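Local coordinates for protein myosin regulatory light chain (PDB 3PN7) that probably confers calcium-dependent regulation on molluscan muscle myosin, as the regulatory light chain that binds a divalent cation through an EF-hand, at residues Lys20-Met25 and Met76-Phe81; Ile40-Leu45 and Lys59-Met64; Asp89-Ile94 and Phe149-Lys154. All coordinates share one frame; numbering follows the deposited sequence.

How the contacts relate
Contacts 1 and 2 belong to the first pair of EF-hands, contact 3 to the second half of the chain. Contact 1 joins helix 19-32 to helix 74-85, the first and last helices of the pair, and contact 2, nested inside that loop of chain, joins helix 42-52 to helix 58-66. Their centres lie about 18 Å apart, and they meet where Phe77 packs on Ile40 beside the magnesium loop. Contact 3 follows in series and pairs helix 91-99 with helix 146-154; its centre is about 18 Å from that of contact 1 and about 28 Å from that of contact 2. Each contact also lies against another protein chain, consistent with light-chain halves that embrace a partner.

Contact 1 (Lys20-Met25 and Met76-Phe81); sequences KLMQEM and MFLSIF
Met25 on helix 19-32 reaches across to Phe77, Leu78 and Phe81 on helix 74-85, joining the first and last helices of an EF-hand pair. The two short helical segments cross steeply, at 118° between their N-to-C directions, and their axes stay 11.2 Å apart, so the gap is bridged by side chains. Met25 does most of the bridging. Its CB faces the second helix and lies 4.2 Å from CE2 of the Phe77 ring. CG stands beside the backbone N and anti to the carbonyl carbon (chi1 -78°), and the chain runs on extended through chi2, which carries the sulfur outward to the other helix. There SD touches Phe81 at its CB, 3.8 Å away, and not at the ring; the two side chains slide past each other in opposite directions. The last torsion then bends the chain, turning CE onto the Leu78 methyl CD2. Leu78 crosses this methionine at about a right angle, and its CD2 also rests against SD.

Phe77 has a second neighbour at the backbone: its CE2 comes within 3.5 Å of the Met25 carbonyl O, which approaches the ring obliquely. On one face of the same ring sits Phe81 CD2, 3.7 Å above the plane and over its centre, while Phe29 of helix 19-32 meets Phe77 edge-to-face. The thioether thus rests on Leu78 and the Phe81 CB, while the base of the side chain and the carbonyl O meet the Phe77 ring. Met25 also packs on Leu85 of helix 74-85 and on an aromatic side chain of another protein chain, and Phe81 meets aromatic rings there too, so this hydrophobic patch continues into the interface between chains. Met22 adds a looser touch, its SD lying 4.5 Å from Leu78 CD2.

Contact 2 (Ile40-Leu45 and Lys59-Met64); sequences IDINDL and KELTAM. With MG (magnesium ion), chain G.
Ile42 and Leu45, on the exiting helix of the first EF-hand, pack against Leu61, Thr62 and Met64 of helix 58-66. The segment begins in the metal loop at Ile40, whose backbone hydrogen-bonds to that of Leu72. Asp41 follows at the N-cap and forms a capping box with Asp44: Asp44 N gives a nearly straight bond to Asp41 OD1 (3.0 Å), and Asp41 N returns one to Asp44 OD2 (172° at the hydrogen), which accepts with its anti lone pair, the one turned away from the other carboxylate oxygen.

Ile42 is the first to cross. With CG1 anti to the backbone N (chi1 -174°) and the chain extended, it sends CD1 to Leu61 CB at 3.8 Å and to the Thr62 methyl CG2. Its side chain runs across that of Leu61 at about a right angle, but alongside that of Thr62. An alanine here would probably leave a gap over Leu61 CB and deprive the Thr62 methyl of an apolar neighbour.

Asp44, on the other side of the helix, binds the magnesium ion through OD2 at 2.4 Å, in a site completed by Asp33, Asn35 and the carbonyl of Phe39. Asn35 N hydrogen-bonds to its second oxygen, OD1, so one carboxylate serves metal, helix cap and loop together. Leu45 closes the segment facing helix 58-66: its CG lies 4.2 Å from Leu61 CD2. Its own methyl CD2 reaches two places on that helix, the carbonyl O of Leu61 at 3.9 Å and the CB of Met64 at 4.3 Å.

Contact 3 (Asp89-Ile94 and Phe149-Lys154); sequences DSEETI and FVAMIK
Glu91 lays its aliphatic part over Val150, CG meeting the methyl CG1 at a close 3.3 Å while the two side chains cross obliquely. Its CG stands anti to the backbone N (chi1 -174°), and a bend at chi2 then brings the carboxylate alongside helix 146-154. The two oxygens part there. OE2 lies over Ala151, near its CA and CB, and OE1 comes within 3.6 Å of CB of Lys154. Glu91 and Lys154 slide past each other in opposite directions, so their charged ends do not meet: OE1 and NZ remain 6.5 Å apart. Opposite charge at that range may add a mild attraction, but the contact between these two residues is made by the oxygen and the lysine's aliphatic carbons.

The lysine chain, bent at chi2 and chi3, runs instead to the start of helix 91-99, where Ser90 is the N-cap residue. Its NZ makes a weak hydrogen bond to the carbonyl O of Asp89, a doubtful one because that oxygen sits too close to a neighbour in the model. The carboxylate of Asp89 is engaged elsewhere, with a basic and a polar side chain of another protein chain and, by a salt bridge, with Arg16.

Deeper in, Ile94 points at the second helix and places its CG2 3.9 Å from Val150 CG2. Its other branch ends tip to tip with Ile153, the two CD1 methyls 4.2 Å apart. The layer abuts another protein chain, where Ile153 packs on an aromatic side chain and Ile94 on a polar one. In the fold the contact joins helix 91-99, which opens the C-terminal lobe, to helix 146-154, which closes it and follows strand 143-144 of the small antiparallel sheet; Phe149, one turn from Ile153, meets Phe144 of that strand.

Contact 1 (Lys20-Met25 and Met76-Phe81)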
loop_
_atom_site.group_PDB
_atom_site.type_symbol
_atom_site.label_atom_id
_atom_site.label_comp_id
_atom_site.label_asym_id
_atom_site.label_seq_id
_atom_site.Cartn_x
_atom_site.Cartn_y
_atom_site.Cartn_z
ATOM N N LYS B 20 17.595 18.086 -3.654
ATOM C CA LYS B 20 18.735 17.298 -3.190
ATOM C C LYS B 20 19.314 16.441 -4.310
ATOM O O LYS B 20 20.505 16.153 -4.327
ATOM C CB LYS B 20 18.361 16.417 -2.002
ATOM C CG LYS B 20 17.147 15.534 -2.245
ATOM C CD LYS B 20 17.026 14.490 -1.147
ATOM C CE LYS B 20 17.571 15.028 0.182
ATOM N NZ LYS B 20 16.919 16.308 0.626
ATOM N N LEU B 21 18.460 16.019 -5.236
ATOM C CA LEU B 21 18.917 15.243 -6.378
ATOM C C LEU B 21 19.673 16.147 -7.359
ATOM O O LEU B 21 20.698 15.755 -7.910
ATOM C CB LEU B 21 17.746 14.528 -7.057
ATOM C CG LEU B 21 18.117 13.646 -8.253
ATOM C CD1 LEU B 21 19.049 12.531 -7.815
ATOM C CD2 LEU B 21 16.868 13.076 -8.920
ATOM N N MET B 22 19.172 17.360 -7.572
ATOM C CA MET B 22 19.925 18.346 -8.344
ATOM C C MET B 22 21.284 18.589 -7.688
ATOM O O MET B 22 22.296 18.718 -8.375
ATOM C CB MET B 22 19.167 19.668 -8.441
ATOM C CG MET B 22 19.057 20.224 -9.852
ATOM S SD MET B 22 17.695 19.462 -10.755
ATOM C CE MET B 22 17.019 20.868 -11.640
ATOM N N GLN B 23 21.301 18.633 -6.357
ATOM C CA GLN B 23 22.522 18.949 -5.612
ATOM C C GLN B 23 23.509 17.783 -5.654
ATOM O O GLN B 23 24.733 17.968 -5.654
ATOM C CB GLN B 23 22.193 19.320 -4.157
ATOM C CG GLN B 23 21.307 20.570 -4.015
ATOM C CD GLN B 23 20.864 20.843 -2.565
ATOM O OE1 GLN B 23 21.489 20.370 -1.608
ATOM N NE2 GLN B 23 19.778 21.604 -2.407
ATOM N N GLU B 24 22.959 16.577 -5.669
ATOM C CA GLU B 24 23.753 15.380 -5.850
ATOM C C GLU B 24 24.395 15.396 -7.246
ATOM O O GLU B 24 25.593 15.169 -7.392
ATOM C CB GLU B 24 22.847 14.170 -5.697
ATOM C CG GLU B 24 23.549 12.833 -5.636
ATOM C CD GLU B 24 22.541 11.704 -5.557
ATOM O OE1 GLU B 24 22.053 11.423 -4.437
ATOM O OE2 GLU B 24 22.205 11.129 -6.618
ATOM N N MET B 25 23.596 15.685 -8.269
ATOM C CA MET B 25 24.106 15.685 -9.629
ATOM C C MET B 25 25.223 16.708 -9.790
ATOM O O MET B 25 26.265 16.404 -10.353
ATOM C CB MET B 25 22.990 15.915 -10.652
ATOM C CG MET B 25 22.134 14.684 -10.919
ATOM S SD MET B 25 21.009 14.856 -12.330
ATOM C CE MET B 25 19.717 15.885 -11.636
ATOM N N MET B 76 24.398 20.219 -19.847
ATOM C CA MET B 76 24.426 19.020 -20.662
ATOM C C MET B 76 24.444 17.743 -19.788
ATOM O O MET B 76 23.914 16.702 -20.173
ATOM C CB MET B 76 25.636 19.065 -21.584
ATOM C CG MET B 76 25.696 17.948 -22.586
ATOM S SD MET B 76 24.334 17.996 -23.770
ATOM C CE MET B 76 24.424 19.680 -24.374
ATOM N N PHE B 77 25.053 17.823 -18.609
ATOM C CA PHE B 77 25.151 16.675 -17.711
ATOM C C PHE B 77 23.765 16.381 -17.158
ATOM O O PHE B 77 23.329 15.229 -17.103
ATOM C CB PHE B 77 26.119 17.022 -16.584
ATOM C CG PHE B 77 26.371 15.917 -15.598
ATOM C CD1 PHE B 77 27.383 14.998 -15.813
ATOM C CD2 PHE B 77 25.660 15.850 -14.418
ATOM C CE1 PHE B 77 27.659 14.005 -14.888
ATOM C CE2 PHE B 77 25.926 14.859 -13.490
ATOM C CZ PHE B 77 26.927 13.936 -13.726
ATOM N N LEU B 78 23.070 17.448 -16.778
ATOM C CA LEU B 78 21.696 17.361 -16.316
ATOM C C LEU B 78 20.849 16.699 -17.372
ATOM O O LEU B 78 20.024 15.837 -17.087
ATOM C CB LEU B 78 21.132 18.752 -16.073
ATOM C CG LEU B 78 21.318 19.409 -14.715
ATOM C CD1 LEU B 78 20.381 20.610 -14.688
ATOM C CD2 LEU B 78 20.978 18.434 -13.600
ATOM N N SER B 79 21.060 17.136 -18.600
ATOM C CA SER B 79 20.322 16.653 -19.743
ATOM C C SER B 79 20.524 15.141 -19.945
ATOM O O SER B 79 19.611 14.420 -20.372
ATOM C CB SER B 79 20.772 17.456 -20.958
ATOM O OG SER B 79 20.768 16.676 -22.128
ATOM N N ILE B 80 21.717 14.652 -19.619
ATOM C CA ILE B 80 22.002 13.225 -19.759
ATOM C C ILE B 80 21.448 12.356 -18.607
ATOM O O ILE B 80 21.123 11.178 -18.801
ATOM C CB ILE B 80 23.505 13.007 -19.887
ATOM C CG1 ILE B 80 23.983 13.500 -21.248
ATOM C CG2 ILE B 80 23.862 11.562 -19.677
ATOM C CD1 ILE B 80 25.468 13.733 -21.270
ATOM N N PHE B 81 21.338 12.930 -17.413
ATOM C CA PHE B 81 20.952 12.136 -16.246
ATOM C C PHE B 81 19.516 12.336 -15.775
ATOM O O PHE B 81 18.961 11.445 -15.152
ATOM C CB PHE B 81 21.894 12.388 -15.059
ATOM C CG PHE B 81 23.154 11.594 -15.108
ATOM C CD1 PHE B 81 23.212 10.334 -14.538
ATOM C CD2 PHE B 81 24.296 12.114 -15.718
ATOM C CE1 PHE B 81 24.392 9.588 -14.577
ATOM C CE2 PHE B 81 25.480 11.378 -15.776
ATOM C CZ PHE B 81 25.526 10.112 -15.195
#

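Contact 2 (Ile40-Leu45 and Lys59-Met64)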
loop_
_atom_site.group_PDB
_atom_site.type_symbol
_atom_site.label_atom_id
_atom_site.label_comp_id
_atom_site.label_asym_id
_atom_site.label_seq_id
_atom_site.Cartn_x
_atom_site.Cartn_y
_atom_site.Cartn_z
ATOM N N ILE B 40 33.170 18.292 -18.586
ATOM C CA ILE B 40 33.811 16.989 -18.498
ATOM C C ILE B 40 34.317 16.578 -19.881
ATOM O O ILE B 40 33.523 16.449 -20.824
ATOM C CB ILE B 40 32.837 15.910 -17.957
ATOM C CG1 ILE B 40 32.346 16.265 -16.551
ATOM C CG2 ILE B 40 33.490 14.518 -17.964
ATOM C CD1 ILE B 40 31.285 15.289 -16.045
ATOM N N ASP B 41 35.630 16.393 -20.021
ATOM C CA ASP B 41 36.179 15.875 -21.280
ATOM C C ASP B 41 36.755 14.476 -21.119
ATOM O O ASP B 41 36.617 13.852 -20.065
ATOM C CB ASP B 41 37.217 16.827 -21.882
ATOM C CG ASP B 41 38.418 17.043 -20.974
ATOM O OD1 ASP B 41 38.571 16.309 -19.976
ATOM O OD2 ASP B 41 39.219 17.959 -21.258
ATOM N N ILE B 42 37.420 13.975 -22.149
ATOM C CA ILE B 42 37.907 12.604 -22.072
ATOM C C ILE B 42 38.988 12.424 -20.998
ATOM O O ILE B 42 39.079 11.367 -20.374
ATOM C CB ILE B 42 38.373 12.071 -23.429
ATOM C CG1 ILE B 42 38.735 10.594 -23.293
ATOM C CG2 ILE B 42 39.566 12.891 -23.955
ATOM C CD1 ILE B 42 38.714 9.828 -24.592
ATOM N N ASN B 43 39.789 13.461 -20.770
ATOM C CA ASN B 43 40.820 13.419 -19.735
ATOM C C ASN B 43 40.236 13.355 -18.317
ATOM O O ASN B 43 40.739 12.612 -17.466
ATOM C CB ASN B 43 41.766 14.622 -19.851
ATOM C CG ASN B 43 42.466 14.694 -21.200
ATOM O OD1 ASN B 43 42.767 13.667 -21.828
ATOM N ND2 ASN B 43 42.729 15.917 -21.656
ATOM N N ASP B 44 39.181 14.137 -18.070
ATOM C CA ASP B 44 38.469 14.102 -16.794
ATOM C C ASP B 44 37.927 12.716 -16.530
ATOM O O ASP B 44 38.033 12.184 -15.425
ATOM C CB ASP B 44 37.308 15.086 -16.816
ATOM C CG ASP B 44 37.758 16.513 -16.658
ATOM O OD1 ASP B 44 38.400 16.817 -15.630
ATOM O OD2 ASP B 44 37.451 17.336 -17.549
ATOM N N LEU B 45 37.347 12.135 -17.570
ATOM C CA LEU B 45 36.730 10.822 -17.483
ATOM C C LEU B 45 37.789 9.760 -17.211
ATOM O O LEU B 45 37.637 8.947 -16.289
ATOM C CB LEU B 45 35.992 10.518 -18.790
ATOM C CG LEU B 45 34.569 9.962 -18.793
ATOM C CD1 LEU B 45 33.702 10.610 -17.759
ATOM C CD2 LEU B 45 33.985 10.134 -20.181
ATOM N N LYS B 59 37.663 4.318 -26.693
ATOM C CA LYS B 59 36.472 4.250 -27.517
ATOM C C LYS B 59 35.207 4.148 -26.671
ATOM O O LYS B 59 34.150 4.631 -27.073
ATOM C CB LYS B 59 36.570 3.128 -28.551
ATOM C CG LYS B 59 36.655 3.662 -29.976
ATOM C CD LYS B 59 37.610 4.858 -30.066
ATOM C CE LYS B 59 37.264 5.753 -31.249
ATOM N NZ LYS B 59 35.844 6.230 -31.183
ATOM N N GLU B 60 35.313 3.531 -25.498
ATOM C CA GLU B 60 34.197 3.544 -24.561
ATOM C C GLU B 60 33.996 4.972 -24.061
ATOM O O GLU B 60 32.874 5.468 -24.033
ATOM C CB GLU B 60 34.433 2.590 -23.390
ATOM C CG GLU B 60 34.471 1.112 -23.776
ATOM C CD GLU B 60 34.689 0.181 -22.577
ATOM O OE1 GLU B 60 35.805 -0.379 -22.449
ATOM O OE2 GLU B 60 33.741 0.003 -21.770
ATOM N N LEU B 61 35.092 5.641 -23.704
ATOM C CA LEU B 61 35.022 7.003 -23.164
ATOM C C LEU B 61 34.458 7.997 -24.171
ATOM O O LEU B 61 33.596 8.813 -23.836
ATOM C CB LEU B 61 36.398 7.470 -22.707
ATOM C CG LEU B 61 37.025 6.561 -21.656
ATOM C CD1 LEU B 61 38.341 7.132 -21.200
ATOM C CD2 LEU B 61 36.086 6.370 -20.471
ATOM N N THR B 62 34.965 7.928 -25.398
ATOM C CA THR B 62 34.500 8.785 -26.464
ATOM C C THR B 62 33.018 8.573 -26.653
ATOM O O THR B 62 32.265 9.535 -26.759
ATOM C CB THR B 62 35.215 8.477 -27.800
ATOM O OG1 THR B 62 35.079 7.082 -28.089
ATOM C CG2 THR B 62 36.683 8.802 -27.706
ATOM N N ALA B 63 32.602 7.311 -26.698
ATOM C CA ALA B 63 31.190 6.984 -26.867
ATOM C C ALA B 63 30.322 7.522 -25.719
ATOM O O ALA B 63 29.215 7.997 -25.964
ATOM C CB ALA B 63 30.984 5.477 -27.064
ATOM N N MET B 64 30.819 7.467 -24.482
ATOM C CA MET B 64 30.082 8.054 -23.351
ATOM C C MET B 64 29.836 9.530 -23.588
ATOM O O MET B 64 28.727 10.031 -23.382
ATOM C CB MET B 64 30.824 7.882 -22.023
ATOM C CG MET B 64 30.850 6.462 -21.469
ATOM S SD MET B 64 31.770 6.329 -19.897
ATOM C CE MET B 64 30.720 7.252 -18.765
HETATM MG MG MG G . 37.266 19.707 -17.425
#

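Contact 3 (Asp89-Ile94 and Phe149-Lys154)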
loop_
_atom_site.group_PDB
_atom_site.type_symbol
_atom_site.label_atom_id
_atom_site.label_comp_id
_atom_site.label_asym_id
_atom_site.label_seq_id
_atom_site.Cartn_x
_atom_site.Cartn_y
_atom_site.Cartn_z
ATOM N N ASP B 89 14.854 7.341 -5.556
ATOM C CA ASP B 89 14.796 7.745 -4.166
ATOM C C ASP B 89 16.021 7.238 -3.452
ATOM O O ASP B 89 16.724 6.364 -3.956
ATOM C CB ASP B 89 13.524 7.204 -3.501
ATOM C CG ASP B 89 12.265 7.767 -4.118
ATOM O OD1 ASP B 89 11.971 8.951 -3.846
ATOM O OD2 ASP B 89 11.574 7.041 -4.881
ATOM N N SER B 90 16.278 7.791 -2.274
ATOM C CA SER B 90 17.436 7.371 -1.487
ATOM C C SER B 90 17.288 5.921 -1.022
ATOM O O SER B 90 16.169 5.385 -0.916
ATOM C CB SER B 90 17.635 8.295 -0.275
ATOM O OG SER B 90 16.625 8.074 0.681
ATOM N N GLU B 91 18.424 5.293 -0.743
ATOM C CA GLU B 91 18.456 3.953 -0.176
ATOM C C GLU B 91 17.552 3.896 1.065
ATOM O O GLU B 91 16.852 2.907 1.298
ATOM C CB GLU B 91 19.911 3.572 0.153
ATOM C CG GLU B 91 20.136 2.135 0.620
ATOM C CD GLU B 91 21.500 1.574 0.192
ATOM O OE1 GLU B 91 21.980 1.947 -0.901
ATOM O OE2 GLU B 91 22.092 0.761 0.946
ATOM N N GLU B 92 17.534 4.979 1.836
ATOM C CA GLU B 92 16.750 5.033 3.064
ATOM C C GLU B 92 15.244 5.005 2.772
ATOM O O GLU B 92 14.486 4.238 3.380
ATOM C CB GLU B 92 17.105 6.303 3.840
ATOM C CG GLU B 92 16.638 6.306 5.289
ATOM C CD GLU B 92 17.126 7.523 6.069
ATOM O OE1 GLU B 92 17.031 8.666 5.547
ATOM O OE2 GLU B 92 17.609 7.327 7.206
ATOM N N THR B 93 14.822 5.858 1.847
ATOM C CA THR B 93 13.431 5.956 1.455
ATOM C C THR B 93 12.900 4.614 0.951
ATOM O O THR B 93 11.819 4.185 1.345
ATOM C CB THR B 93 13.250 7.036 0.378
ATOM O OG1 THR B 93 13.713 8.282 0.904
ATOM C CG2 THR B 93 11.788 7.175 -0.028
ATOM N N ILE B 94 13.681 3.946 0.111
ATOM C CA ILE B 94 13.255 2.681 -0.471
ATOM C C ILE B 94 13.189 1.599 0.589
ATOM O O ILE B 94 12.275 0.785 0.597
ATOM C CB ILE B 94 14.191 2.209 -1.582
ATOM C CG1 ILE B 94 14.400 3.320 -2.611
ATOM C CG2 ILE B 94 13.607 0.945 -2.249
ATOM C CD1 ILE B 94 15.221 2.905 -3.808
ATOM N N PHE B 149 18.759 -6.124 -1.064
ATOM C CA PHE B 149 18.239 -5.831 -2.394
ATOM C C PHE B 149 18.392 -4.336 -2.697
ATOM O O PHE B 149 18.795 -3.957 -3.789
ATOM C CB PHE B 149 16.776 -6.280 -2.511
ATOM C CG PHE B 149 16.114 -5.886 -3.800
ATOM C CD1 PHE B 149 16.225 -6.685 -4.926
ATOM C CD2 PHE B 149 15.371 -4.718 -3.881
ATOM C CE1 PHE B 149 15.612 -6.327 -6.118
ATOM C CE2 PHE B 149 14.749 -4.352 -5.059
ATOM C CZ PHE B 149 14.869 -5.153 -6.184
ATOM N N VAL B 150 18.091 -3.491 -1.723
ATOM C CA VAL B 150 18.211 -2.051 -1.905
ATOM C C VAL B 150 19.659 -1.637 -2.195
ATOM O O VAL B 150 19.899 -0.777 -3.038
ATOM C CB VAL B 150 17.658 -1.253 -0.698
ATOM C CG1 VAL B 150 17.960 0.235 -0.872
ATOM C CG2 VAL B 150 16.154 -1.479 -0.543
ATOM N N ALA B 151 20.615 -2.260 -1.506
ATOM C CA ALA B 151 22.027 -1.971 -1.724
ATOM C C ALA B 151 22.392 -2.316 -3.155
ATOM O O ALA B 151 23.145 -1.596 -3.810
ATOM C CB ALA B 151 22.904 -2.758 -0.752
ATOM N N MET B 152 21.837 -3.421 -3.635
ATOM C CA MET B 152 22.086 -3.868 -4.993
ATOM C C MET B 152 21.539 -2.907 -6.044
ATOM O O MET B 152 22.254 -2.538 -6.978
ATOM C CB MET B 152 21.516 -5.267 -5.212
ATOM C CG MET B 152 21.863 -5.849 -6.574
ATOM S SD MET B 152 21.058 -7.437 -6.884
ATOM C CE MET B 152 19.384 -6.884 -7.195
ATOM N N ILE B 153 20.279 -2.492 -5.902
ATOM C CA ILE B 153 19.695 -1.626 -6.923
ATOM C C ILE B 153 20.297 -0.220 -6.913
ATOM O O ILE B 153 20.166 0.519 -7.889
ATOM C CB ILE B 153 18.138 -1.589 -6.927
ATOM C CG1 ILE B 153 17.557 -0.873 -5.714
ATOM C CG2 ILE B 153 17.547 -2.981 -7.075
ATOM C CD1 ILE B 153 16.013 -0.733 -5.818
ATOM N N LYS B 154 20.999 0.127 -5.842
ATOM C CA LYS B 154 21.649 1.429 -5.760
ATOM C C LYS B 154 23.156 1.339 -5.981
ATOM O O LYS B 154 23.840 2.357 -6.025
ATOM C CB LYS B 154 21.364 2.083 -4.408
ATOM C CG LYS B 154 19.932 2.548 -4.230
ATOM C CD LYS B 154 19.632 3.750 -5.103
ATOM C CE LYS B 154 19.195 4.934 -4.267
ATOM N NZ LYS B 154 19.259 6.200 -5.038
#